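Local structure of ribonucleoside-diphosphate reductase (Pseudomonas aeruginosa, 5IM3) at residues T588-N593 with I766-P771; D871-L876 with L900-Y905; Q369-Y374 with V601-S606; R632-V637 with V658-M663. The protein probably reduces ribonucleoside diphosphates to the deoxyribonucleotides needed for DNA synthesis, under allosteric control by bound nucleotides such as dATP. All coordinates share one frame; numbering follows the deposited sequence. Where two conformers were deposited one is given.

Contact 1 (T588-N593 with I766-P771); sequences TEITLN and IMAIAP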
loop_
_atom_site.group_PDB
_atom_site.type_symbol
_atom_site.label_atom_id
_atom_site.label_comp_id
_atom_site.label_asym_id
_atom_site.label_seq_id
_atom_site.Cartn_x
_atom_site.Cartn_y
_atom_site.Cartn_z
ATOM N N THR A 588 -37.622 -1.004 1.802
ATOM C CA THR A 588 -37.458 -1.799 0.580
ATOM C C THR A 588 -38.248 -3.106 0.601
ATOM O O THR A 588 -37.801 -4.103 0.039
ATOM C CB THR A 588 -35.979 -2.092 0.290
ATOM O OG1 THR A 588 -35.494 -3.112 1.173
ATOM C CG2 THR A 588 -35.141 -0.828 0.442
ATOM N N GLU A 589 -39.433 -3.122 1.218
ATOM C CA GLU A 589 -40.316 -4.281 1.155
ATOM C C GLU A 589 -41.696 -3.956 0.597
ATOM O O GLU A 589 -42.513 -4.872 0.442
ATOM C CB GLU A 589 -40.469 -4.925 2.543
ATOM C CG GLU A 589 -41.518 -4.286 3.469
ATOM C CD GLU A 589 -41.077 -2.958 4.045
ATOM O OE1 GLU A 589 -40.003 -2.456 3.653
ATOM O OE2 GLU A 589 -41.807 -2.420 4.901
ATOM N N ILE A 590 -41.977 -2.694 0.287
ATOM C CA ILE A 590 -43.298 -2.252 -0.146
ATOM C C ILE A 590 -43.242 -1.911 -1.628
ATOM O O ILE A 590 -42.278 -1.295 -2.097
ATOM C CB ILE A 590 -43.766 -1.041 0.685
ATOM C CG1 ILE A 590 -43.773 -1.396 2.176
ATOM C CG2 ILE A 590 -45.136 -0.570 0.231
ATOM C CD1 ILE A 590 -44.703 -2.546 2.544
ATOM N N THR A 591 -44.290 -2.309 -2.369
ATOM C CA THR A 591 -44.371 -2.054 -3.812
ATOM C C THR A 591 -45.807 -1.622 -4.122
ATOM O O THR A 591 -46.646 -2.427 -4.530
ATOM C CB THR A 591 -43.958 -3.276 -4.635
ATOM O OG1 THR A 591 -44.768 -4.402 -4.275
ATOM C CG2 THR A 591 -42.494 -3.618 -4.404
ATOM N N LEU A 592 -46.077 -0.332 -3.930
ATOM C CA LEU A 592 -47.397 0.245 -4.139
ATOM C C LEU A 592 -47.321 1.382 -5.153
ATOM O O LEU A 592 -46.286 2.037 -5.301
ATOM C CB LEU A 592 -47.980 0.766 -2.820
ATOM C CG LEU A 592 -48.175 -0.261 -1.702
ATOM C CD1 LEU A 592 -48.595 0.436 -0.416
ATOM C CD2 LEU A 592 -49.200 -1.313 -2.098
ATOM N N ASN A 593 -48.437 1.616 -5.842
ATOM C CA ASN A 593 -48.511 2.671 -6.845
ATOM C C ASN A 593 -48.511 4.053 -6.199
ATOM O O ASN A 593 -48.998 4.247 -5.083
ATOM C CB ASN A 593 -49.774 2.524 -7.694
ATOM C CG ASN A 593 -49.762 1.281 -8.556
ATOM O OD1 ASN A 593 -48.721 0.660 -8.762
ATOM N ND2 ASN A 593 -50.929 0.918 -9.078
ATOM N N ILE A 766 -51.466 -7.755 0.251
ATOM C CA ILE A 766 -51.687 -8.454 1.512
ATOM C C ILE A 766 -50.406 -8.559 2.331
ATOM O O ILE A 766 -50.404 -8.294 3.537
ATOM C CB ILE A 766 -52.286 -9.858 1.281
ATOM C CG1 ILE A 766 -53.409 -9.844 0.238
ATOM C CG2 ILE A 766 -52.810 -10.406 2.600
ATOM C CD1 ILE A 766 -54.674 -9.210 0.711
ATOM N N MET A 767 -49.309 -8.969 1.699
ATOM C CA MET A 767 -48.135 -9.450 2.413
ATOM C C MET A 767 -46.907 -8.603 2.115
ATOM O O MET A 767 -46.696 -8.160 0.982
ATOM C CB MET A 767 -47.850 -10.899 2.043
ATOM C CG MET A 767 -49.036 -11.814 2.250
ATOM S SD MET A 767 -48.832 -13.357 1.365
ATOM C CE MET A 767 -47.540 -14.113 2.346
ATOM N N ALA A 768 -46.096 -8.398 3.151
ATOM C CA ALA A 768 -44.802 -7.744 3.030
ATOM C C ALA A 768 -44.018 -8.049 4.296
ATOM O O ALA A 768 -44.564 -7.941 5.398
ATOM C CB ALA A 768 -44.954 -6.233 2.836
ATOM N N ILE A 769 -42.757 -8.440 4.142
ATOM C CA ILE A 769 -41.899 -8.781 5.272
ATOM C C ILE A 769 -41.013 -7.572 5.542
ATOM O O ILE A 769 -40.046 -7.315 4.821
ATOM C CB ILE A 769 -41.077 -10.046 5.010
ATOM C CG1 ILE A 769 -42.001 -11.239 4.756
ATOM C CG2 ILE A 769 -40.161 -10.340 6.197
ATOM C CD1 ILE A 769 -41.263 -12.518 4.371
ATOM N N ALA A 770 -41.342 -6.837 6.589
ATOM C CA ALA A 770 -40.631 -5.646 7.010
ATOM C C ALA A 770 -39.747 -5.949 8.207
ATOM O O ALA A 770 -39.919 -6.972 8.876
ATOM C CB ALA A 770 -41.628 -4.542 7.375
ATOM N N PRO A 771 -38.778 -5.084 8.508
ATOM C CA PRO A 771 -38.021 -5.250 9.754
ATOM C C PRO A 771 -38.956 -5.197 10.952
ATOM O O PRO A 771 -40.029 -4.591 10.903
ATOM C CB PRO A 771 -37.043 -4.068 9.739
ATOM C CG PRO A 771 -36.922 -3.699 8.291
ATOM C CD PRO A 771 -38.277 -3.954 7.711
#
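The side chain of E589 lies over the backbone of I769 and A770, carbon by carbon: CB meets I769 O at 3.3 Å, CG lies near A770 CA, and the carboxylate ends against a methyl, with E589 OE2 3.3 Å from A770 CB. CG sits between the backbone N and the carbonyl carbon (chi1 83°), and a second bend at chi2 (-74°) sets CD beside A770. No hydrogen bond joins the two segments, so the fit is one of shape; both carboxylate oxygens of E589 find hydrogen-bond partners beyond them. A768 CB packs 3.7 Å from E589 O and 3.7 Å from I590 CD1. I590 also packs on C602 and L604 of strand 600-608. Backbone bonds reach the pair through a third segment, since A873 bonds to both E589 and I769. N585 OD1 accepts hydrogen bonds from the backbone N of E589 and of I590. The sequence from N585 to E589, NLCTE, is that of the finger loop of class I ribonucleotide reductases, which threads the centre of the ten-stranded alpha-beta barrel; its packing here against the loop before helix 773-779 is consistent with that position.

Contact 2 (D871-L876 with L900-Y905); sequences DQAQSL and LKTTYY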
loop_
_atom_site.group_PDB
_atom_site.type_symbol
_atom_site.label_atom_id
_atom_site.label_comp_id
_atom_site.label_asym_id
_atom_site.label_seq_id
_atom_site.Cartn_x
_atom_site.Cartn_y
_atom_site.Cartn_z
ATOM N N ASP A 871 -47.065 -10.805 -2.462
ATOM C CA ASP A 871 -47.454 -9.887 -3.530
ATOM C C ASP A 871 -46.624 -8.608 -3.524
ATOM O O ASP A 871 -46.431 -8.007 -4.584
ATOM C CB ASP A 871 -48.950 -9.550 -3.451
ATOM C CG ASP A 871 -49.435 -9.311 -2.033
ATOM O OD1 ASP A 871 -48.600 -9.227 -1.111
ATOM O OD2 ASP A 871 -50.663 -9.210 -1.842
ATOM N N GLN A 872 -46.115 -8.187 -2.374
ATOM C CA GLN A 872 -45.193 -7.060 -2.289
ATOM C C GLN A 872 -43.761 -7.603 -2.255
ATOM O O GLN A 872 -43.432 -8.414 -3.125
ATOM C CB GLN A 872 -45.575 -6.173 -1.104
ATOM C CG GLN A 872 -47.015 -5.698 -1.117
ATOM C CD GLN A 872 -47.217 -4.445 -0.286
ATOM O OE1 GLN A 872 -46.564 -3.424 -0.510
ATOM N NE2 GLN A 872 -48.117 -4.520 0.683
ATOM N N ALA A 873 -42.907 -7.207 -1.319
ATOM C CA ALA A 873 -41.511 -7.637 -1.306
ATOM C C ALA A 873 -41.131 -7.996 0.130
ATOM O O ALA A 873 -41.989 -8.260 0.979
ATOM C CB ALA A 873 -40.618 -6.547 -1.917
ATOM N N GLN A 874 -39.828 -8.021 0.413
ATOM C CA GLN A 874 -39.335 -8.331 1.747
ATOM C C GLN A 874 -37.999 -7.638 1.969
ATOM O O GLN A 874 -37.147 -7.615 1.076
ATOM C CB GLN A 874 -39.185 -9.847 1.947
ATOM C CG GLN A 874 -38.342 -10.541 0.895
ATOM C CD GLN A 874 -38.503 -12.051 0.917
ATOM O OE1 GLN A 874 -38.262 -12.703 1.935
ATOM N NE2 GLN A 874 -38.921 -12.614 -0.212
ATOM N N SER A 875 -37.829 -7.071 3.163
ATOM C CA SER A 875 -36.572 -6.422 3.523
ATOM C C SER A 875 -35.492 -7.476 3.729
ATOM O O SER A 875 -35.585 -8.300 4.646
ATOM C CB SER A 875 -36.753 -5.587 4.786
ATOM O OG SER A 875 -37.735 -4.595 4.590
ATOM N N LEU A 876 -34.467 -7.448 2.886
ATOM C CA LEU A 876 -33.474 -8.516 2.825
ATOM C C LEU A 876 -32.083 -7.934 3.044
ATOM O O LEU A 876 -31.461 -7.427 2.106
ATOM C CB LEU A 876 -33.550 -9.245 1.489
ATOM C CG LEU A 876 -32.663 -10.487 1.379
ATOM C CD1 LEU A 876 -33.096 -11.550 2.382
ATOM C CD2 LEU A 876 -32.698 -11.034 -0.037
ATOM N N LEU A 900 -35.776 -11.874 -7.151
ATOM C CA LEU A 900 -36.000 -11.000 -6.010
ATOM C C LEU A 900 -36.402 -9.608 -6.479
ATOM O O LEU A 900 -35.943 -9.122 -7.518
ATOM C CB LEU A 900 -34.747 -10.922 -5.136
ATOM C CG LEU A 900 -34.405 -12.165 -4.309
ATOM C CD1 LEU A 900 -33.123 -11.924 -3.534
ATOM C CD2 LEU A 900 -35.536 -12.541 -3.358
ATOM N N LYS A 901 -37.282 -8.971 -5.709
ATOM C CA LYS A 901 -37.723 -7.619 -6.018
ATOM C C LYS A 901 -36.824 -6.558 -5.406
ATOM O O LYS A 901 -36.630 -5.499 -6.013
ATOM C CB LYS A 901 -39.160 -7.408 -5.527
ATOM C CG LYS A 901 -40.180 -8.333 -6.168
ATOM C CD LYS A 901 -41.590 -7.970 -5.742
ATOM C CE LYS A 901 -42.620 -8.892 -6.372
ATOM N NZ LYS A 901 -43.994 -8.535 -5.941
ATOM N N THR A 902 -36.266 -6.813 -4.224
ATOM C CA THR A 902 -35.497 -5.803 -3.513
ATOM C C THR A 902 -34.346 -6.453 -2.762
ATOM O O THR A 902 -34.384 -7.638 -2.419
ATOM C CB THR A 902 -36.372 -5.030 -2.517
ATOM O OG1 THR A 902 -37.056 -5.960 -1.666
ATOM C CG2 THR A 902 -37.388 -4.159 -3.242
ATOM N N THR A 903 -33.316 -5.651 -2.513
ATOM C CA THR A 903 -32.314 -5.955 -1.506
ATOM C C THR A 903 -32.180 -4.734 -0.612
ATOM O O THR A 903 -32.578 -3.626 -0.979
ATOM C CB THR A 903 -30.941 -6.333 -2.104
ATOM O OG1 THR A 903 -30.324 -5.179 -2.691
ATOM C CG2 THR A 903 -31.084 -7.429 -3.153
ATOM N N TYR A 904 -31.617 -4.952 0.570
ATOM C CA TYR A 904 -31.591 -3.932 1.607
ATOM C C TYR A 904 -30.141 -3.618 1.964
ATOM O O TYR A 904 -29.304 -3.468 1.067
ATOM C CB TYR A 904 -32.403 -4.422 2.816
ATOM C CG TYR A 904 -32.868 -3.361 3.798
ATOM C CD1 TYR A 904 -32.828 -2.009 3.483
ATOM C CD2 TYR A 904 -33.343 -3.726 5.052
ATOM C CE1 TYR A 904 -33.251 -1.053 4.388
ATOM C CE2 TYR A 904 -33.762 -2.779 5.962
ATOM C CZ TYR A 904 -33.716 -1.447 5.628
ATOM O OH TYR A 904 -34.140 -0.507 6.539
ATOM N N TYR A 905 -29.822 -3.525 3.253
ATOM C CA TYR A 905 -28.459 -3.222 3.664
ATOM C C TYR A 905 -27.493 -4.306 3.206
ATOM O O TYR A 905 -27.830 -5.490 3.147
ATOM C CB TYR A 905 -28.363 -3.097 5.182
ATOM C CG TYR A 905 -28.937 -1.829 5.758
ATOM C CD1 TYR A 905 -28.235 -0.635 5.687
ATOM C CD2 TYR A 905 -30.167 -1.831 6.398
ATOM C CE1 TYR A 905 -28.751 0.526 6.222
ATOM C CE2 TYR A 905 -30.690 -0.676 6.938
ATOM C CZ TYR A 905 -29.980 0.498 6.850
ATOM O OH TYR A 905 -30.506 1.651 7.390
#
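The Y904 ring has Y905 CD2 over the centre of one face, 3.6 Å above its plane, while S875 CB approaches obliquely from the other segment, 3.9 Å from Y904 CD2. W562 meets both tyrosine rings edge-to-face. Adjacent tyrosines at this point of the barrel are consistent with the tyrosine pair on the radical-transfer path of class I ribonucleotide reductases. The two segments run roughly alongside, their end-to-end directions 38° apart. At the tyrosine end, Y904 N donates to L876 O (2.9 Å), a bent bond of 137° with the donor above the carbonyl plane. The leucines complete an apolar patch: L876 CD2 touches L900 CD1 at 3.6 Å, the side chains crossing at about a right angle, and A863 of helix 856-866 touches both. In the middle, A873 CB packs on T902 OG1 at 3.6 Å; this hydroxyl is hydrogen-bonded to T588 O. K901 starts with CG anti to its carbonyl carbon and is fully extended beyond, carrying CD, CE and the amine to the carbonyl oxygen of Q872. K901 NZ donates to Q872 O at 2.9 Å, from 29° off the carbonyl plane, and Q867 NE2 is a second donor to that same oxygen.

Contact 3 (Q369-Y374 with V601-S606); sequences QLSSCY and VCNLGS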
loop_
_atom_site.group_PDB
_atom_site.type_symbol
_atom_site.label_atom_id
_atom_site.label_comp_id
_atom_site.label_asym_id
_atom_site.label_seq_id
_atom_site.Cartn_x
_atom_site.Cartn_y
_atom_site.Cartn_z
ATOM N N GLN A 369 -52.164 8.020 14.665
ATOM C CA GLN A 369 -51.278 7.713 13.545
ATOM C C GLN A 369 -50.936 6.229 13.624
ATOM O O GLN A 369 -49.973 5.823 14.277
ATOM C CB GLN A 369 -50.032 8.589 13.593
ATOM C CG GLN A 369 -49.053 8.348 12.459
ATOM C CD GLN A 369 -49.122 9.413 11.386
ATOM O OE1 GLN A 369 -50.126 10.122 11.246
ATOM N NE2 GLN A 369 -48.042 9.538 10.619
ATOM N N LEU A 370 -51.738 5.406 12.943
ATOM C CA LEU A 370 -51.566 3.958 12.973
ATOM C C LEU A 370 -50.591 3.444 11.924
ATOM O O LEU A 370 -50.073 2.330 12.073
ATOM C CB LEU A 370 -52.919 3.263 12.783
ATOM C CG LEU A 370 -53.980 3.602 13.832
ATOM C CD1 LEU A 370 -55.256 2.828 13.564
ATOM C CD2 LEU A 370 -53.471 3.323 15.237
ATOM N N SER A 371 -50.332 4.219 10.874
ATOM C CA SER A 371 -49.364 3.863 9.850
ATOM C C SER A 371 -48.420 5.037 9.649
ATOM O O SER A 371 -48.856 6.192 9.620
ATOM C CB SER A 371 -50.051 3.507 8.528
ATOM O OG SER A 371 -50.992 2.464 8.709
ATOM N N SER A 372 -47.127 4.741 9.509
ATOM C CA SER A 372 -46.125 5.797 9.421
ATOM C C SER A 372 -45.113 5.533 8.309
ATOM O O SER A 372 -43.957 5.954 8.408
ATOM C CB SER A 372 -45.402 5.961 10.759
ATOM O OG SER A 372 -44.683 4.787 11.095
ATOM N N CYS A 373 -45.542 4.850 7.242
ATOM C CA CYS A 373 -44.696 4.456 6.118
ATOM C C CYS A 373 -45.371 4.897 4.828
ATOM O O CYS A 373 -46.533 4.551 4.592
ATOM C CB CYS A 373 -44.474 2.933 6.121
ATOM S SG CYS A 373 -43.785 2.157 4.599
ATOM N N TYR A 374 -44.654 5.655 3.994
ATOM C CA TYR A 374 -45.264 6.246 2.808
ATOM C C TYR A 374 -44.326 6.185 1.613
ATOM O O TYR A 374 -43.102 6.162 1.759
ATOM C CB TYR A 374 -45.654 7.713 3.042
ATOM C CG TYR A 374 -46.395 7.962 4.331
ATOM C CD1 TYR A 374 -47.776 7.854 4.395
ATOM C CD2 TYR A 374 -45.709 8.306 5.485
ATOM C CE1 TYR A 374 -48.451 8.084 5.577
ATOM C CE2 TYR A 374 -46.370 8.537 6.662
ATOM C CZ TYR A 374 -47.740 8.424 6.708
ATOM O OH TYR A 374 -48.384 8.657 7.896
ATOM N N VAL A 601 -49.555 4.226 1.442
ATOM C CA VAL A 601 -49.414 4.083 2.886
ATOM C C VAL A 601 -49.206 2.607 3.200
ATOM O O VAL A 601 -49.970 1.757 2.727
ATOM C CB VAL A 601 -50.650 4.622 3.632
ATOM C CG1 VAL A 601 -50.373 4.715 5.126
ATOM C CG2 VAL A 601 -51.078 5.971 3.074
ATOM N N CYS A 602 -48.188 2.305 4.005
ATOM C CA CYS A 602 -47.901 0.932 4.408
ATOM C C CYS A 602 -48.533 0.669 5.770
ATOM O O CYS A 602 -48.155 1.293 6.768
ATOM C CB CYS A 602 -46.399 0.663 4.470
ATOM S SG CYS A 602 -45.386 1.725 3.403
ATOM N N ASN A 603 -49.486 -0.254 5.807
ATOM C CA ASN A 603 -50.159 -0.658 7.037
ATOM C C ASN A 603 -49.690 -2.076 7.365
ATOM O O ASN A 603 -49.996 -3.021 6.629
ATOM C CB ASN A 603 -51.674 -0.568 6.862
ATOM C CG ASN A 603 -52.094 0.646 6.027
ATOM O OD1 ASN A 603 -52.034 1.787 6.489
ATOM N ND2 ASN A 603 -52.517 0.398 4.791
ATOM N N LEU A 604 -48.941 -2.222 8.465
ATOM C CA LEU A 604 -48.065 -3.374 8.655
ATOM C C LEU A 604 -48.303 -4.084 9.980
ATOM O O LEU A 604 -48.682 -3.474 10.983
ATOM C CB LEU A 604 -46.592 -2.956 8.597
ATOM C CG LEU A 604 -46.146 -2.244 7.326
ATOM C CD1 LEU A 604 -44.691 -1.801 7.456
ATOM C CD2 LEU A 604 -46.343 -3.147 6.116
ATOM N N GLY A 605 -48.037 -5.388 9.961
ATOM C CA GLY A 605 -48.020 -6.233 11.142
ATOM C C GLY A 605 -47.325 -7.529 10.793
ATOM O O GLY A 605 -47.113 -7.840 9.618
ATOM N N SER A 606 -46.971 -8.298 11.824
ATOM C CA SER A 606 -46.135 -9.474 11.611
ATOM C C SER A 606 -46.606 -10.666 12.427
ATOM O O SER A 606 -46.885 -10.546 13.624
ATOM C CB SER A 606 -44.673 -9.166 11.944
ATOM O OG SER A 606 -44.091 -8.376 10.921
HETATM O O HOH W 1 -48.808 0.173 10.308
#
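Y374 and V601 form an antiparallel, non-hydrogen-bonded pair with CA atoms 4.7 Å apart, and next to it C602 N donates to C373 O in a nearly straight bond (2.9 Å, 168°). The same carbonyl oxygen takes a CA-H...O contact from V601 CA. On the face shared by Y374 and V601 the two side chains lie side by side, pointing the same way, with Y374 CE1 3.9 Å from V601 CG1; that methyl also touches S371 CB at 3.6 Å. S371 OG stands anti to its carbonyl carbon (chi1 -56°) and donates in the amide plane to a lone pair of N603 OD1, a short bond of 2.5 Å. N652 ND2 reaches this oxygen too, and N603 ND2 is taken up by P657 O, so the amide is held at both ends. A water links L370 O to L604 N. C373 is modelled in two conformers; in one of them C373 SG is bonded to C602 SG at 2.0 Å, with a disulfide torsion of -57° whose detail is doubtful for that reason. A disulfide between two neighbouring barrel strands matches the redox-active cysteine pair of class I ribonucleotide reductases, which is oxidised as substrate is reduced.

Contact 4 (R632-V637 with V658-M663); sequences RMLDNV and VGLGIM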
loop_
_atom_site.group_PDB
_atom_site.type_symbol
_atom_site.label_atom_id
_atom_site.label_comp_id
_atom_site.label_asym_id
_atom_site.label_seq_id
_atom_site.Cartn_x
_atom_site.Cartn_y
_atom_site.Cartn_z
ATOM N N ARG A 632 -57.758 -8.858 9.294
ATOM C CA ARG A 632 -58.869 -8.002 9.691
ATOM C C ARG A 632 -58.370 -6.782 10.454
ATOM O O ARG A 632 -58.781 -5.650 10.175
ATOM C CB ARG A 632 -59.870 -8.787 10.538
ATOM C CG ARG A 632 -61.141 -8.008 10.842
ATOM C CD ARG A 632 -62.078 -8.780 11.761
ATOM N NE ARG A 632 -63.365 -8.108 11.908
ATOM C CZ ARG A 632 -64.409 -8.302 11.109
ATOM N NH1 ARG A 632 -64.330 -9.153 10.094
ATOM N NH2 ARG A 632 -65.540 -7.639 11.323
ATOM N N MET A 633 -57.478 -6.994 11.424
ATOM C CA MET A 633 -56.918 -5.872 12.169
ATOM C C MET A 633 -56.225 -4.886 11.238
ATOM O O MET A 633 -56.351 -3.667 11.406
ATOM C CB MET A 633 -55.943 -6.386 13.227
ATOM C CG MET A 633 -56.607 -7.251 14.285
ATOM S SD MET A 633 -55.431 -8.078 15.369
ATOM C CE MET A 633 -54.659 -6.692 16.196
ATOM N N LEU A 634 -55.493 -5.392 10.242
ATOM C CA LEU A 634 -54.810 -4.500 9.309
ATOM C C LEU A 634 -55.807 -3.750 8.437
ATOM O O LEU A 634 -55.605 -2.570 8.129
ATOM C CB LEU A 634 -53.824 -5.289 8.447
ATOM C CG LEU A 634 -52.557 -5.781 9.154
ATOM C CD1 LEU A 634 -51.686 -6.597 8.205
ATOM C CD2 LEU A 634 -51.756 -4.619 9.736
ATOM N N ASP A 635 -56.894 -4.410 8.033
ATOM C CA ASP A 635 -57.913 -3.713 7.260
ATOM C C ASP A 635 -58.576 -2.626 8.096
ATOM O O ASP A 635 -58.910 -1.554 7.579
ATOM C CB ASP A 635 -58.953 -4.703 6.737
ATOM C CG ASP A 635 -59.758 -4.141 5.576
ATOM O OD1 ASP A 635 -59.142 -3.635 4.615
ATOM O OD2 ASP A 635 -61.003 -4.193 5.624
ATOM N N ASN A 636 -58.760 -2.880 9.395
ATOM C CA ASN A 636 -59.302 -1.856 10.282
ATOM C C ASN A 636 -58.372 -0.652 10.368
ATOM O O ASN A 636 -58.832 0.494 10.440
ATOM C CB ASN A 636 -59.536 -2.437 11.676
ATOM C CG ASN A 636 -60.748 -3.346 11.739
ATOM O OD1 ASN A 636 -61.254 -3.806 10.716
ATOM N ND2 ASN A 636 -61.222 -3.605 12.950
ATOM N N VAL A 637 -57.058 -0.894 10.366
ATOM C CA VAL A 637 -56.095 0.200 10.473
ATOM C C VAL A 637 -56.381 1.269 9.426
ATOM O O VAL A 637 -56.227 2.468 9.683
ATOM C CB VAL A 637 -54.659 -0.344 10.349
ATOM C CG1 VAL A 637 -53.678 0.776 10.007
ATOM C CG2 VAL A 637 -54.244 -1.031 11.637
ATOM N N VAL A 658 -52.458 -3.730 2.567
ATOM C CA VAL A 658 -51.893 -4.030 3.872
ATOM C C VAL A 658 -50.604 -4.806 3.646
ATOM O O VAL A 658 -50.308 -5.254 2.538
ATOM C CB VAL A 658 -52.869 -4.822 4.777
ATOM C CG1 VAL A 658 -54.160 -4.029 4.991
ATOM C CG2 VAL A 658 -53.172 -6.194 4.189
ATOM N N GLY A 659 -49.831 -4.954 4.719
ATOM C CA GLY A 659 -48.583 -5.691 4.653
ATOM C C GLY A 659 -48.380 -6.601 5.846
ATOM O O GLY A 659 -47.832 -6.181 6.869
ATOM N N LEU A 660 -48.822 -7.851 5.726
ATOM C CA LEU A 660 -48.654 -8.845 6.780
ATOM C C LEU A 660 -47.328 -9.569 6.575
ATOM O O LEU A 660 -47.123 -10.215 5.541
ATOM C CB LEU A 660 -49.815 -9.841 6.776
ATOM C CG LEU A 660 -49.775 -10.952 7.830
ATOM C CD1 LEU A 660 -49.952 -10.387 9.227
ATOM C CD2 LEU A 660 -50.833 -12.003 7.543
ATOM N N GLY A 661 -46.432 -9.464 7.560
ATOM C CA GLY A 661 -45.136 -10.087 7.507
ATOM C C GLY A 661 -44.988 -11.220 8.502
ATOM O O GLY A 661 -45.969 -11.750 9.042
ATOM N N ILE A 662 -43.730 -11.599 8.752
ATOM C CA ILE A 662 -43.400 -12.674 9.679
ATOM C C ILE A 662 -42.191 -12.273 10.513
ATOM O O ILE A 662 -41.395 -11.410 10.132
ATOM C CB ILE A 662 -43.114 -14.005 8.949
ATOM C CG1 ILE A 662 -42.001 -13.818 7.910
ATOM C CG2 ILE A 662 -44.384 -14.534 8.295
ATOM C CD1 ILE A 662 -41.479 -15.117 7.324
ATOM N N MET A 663 -42.057 -12.928 11.665
ATOM C CA MET A 663 -40.874 -12.794 12.502
ATOM C C MET A 663 -40.680 -14.085 13.283
ATOM O O MET A 663 -41.565 -14.943 13.342
ATOM C CB MET A 663 -40.974 -11.583 13.443
ATOM C CG MET A 663 -42.201 -11.560 14.336
ATOM S SD MET A 663 -42.168 -10.163 15.481
ATOM C CE MET A 663 -43.728 -10.379 16.327
#
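V658 turns CG1 anti to its own carbonyl carbon (chi1 -59°), onto L634 CB at 3.7 Å, while L634 sets CG anti to its carbonyl carbon (chi1 -72°) and, with chi2 at 178°, sends CD1 toward G659 and L660. L634 CD1 rests there on the start of the strand, 4.0 Å from L660 N and 4.0 Å from L660 CB. The side chains of L634 and L660 cross at about a right angle, and Y353 of strand 353-355 touches both. V658 CG1 reaches back to the helix backbone, 4.1 Å from D635 N. G659 brings no side chain to the interface, and L634 CD1 comes within 4.1 Å of its carbonyl carbon. No hydrogen bond crosses; methyl groups pack on one another and on backbone atoms. Polar groups lie to the flank: D635 is gripped by R762, R707 and R656 and by N763 ND2. Helix 620-640 thus packs, chiefly through L634, on V658 and the first residues of strand 659-663, which pairs in parallel with strand 600-608; strand, helices and strand in this order make a beta-alpha-beta crossover, the repeating connection of the reductase alpha-beta barrel.

Overall arrangement
The four contacts form a compact cluster in the barrel domain. The centre of contact 1 lies 8, 10 and 11 Å from those of contacts 2, 3 and 4, and it touches all three. It joins contact 2 through probable hydrogen bonds, I766 N to D871 OD2 at 2.7 Å among them, and meets the disulfide of contact 3 where I590 CG1 lies 3.7 Å from C602 SG. Contact 4, nested in the chain loop that contact 1 closes, shares the sheet with contact 3: G605 O and G661 N are 2.7 Å apart. Contacts 2 and 3 do not touch. The Y374 side chain lies about 12 Å from a bound dATP, whose position is consistent with an allosteric site.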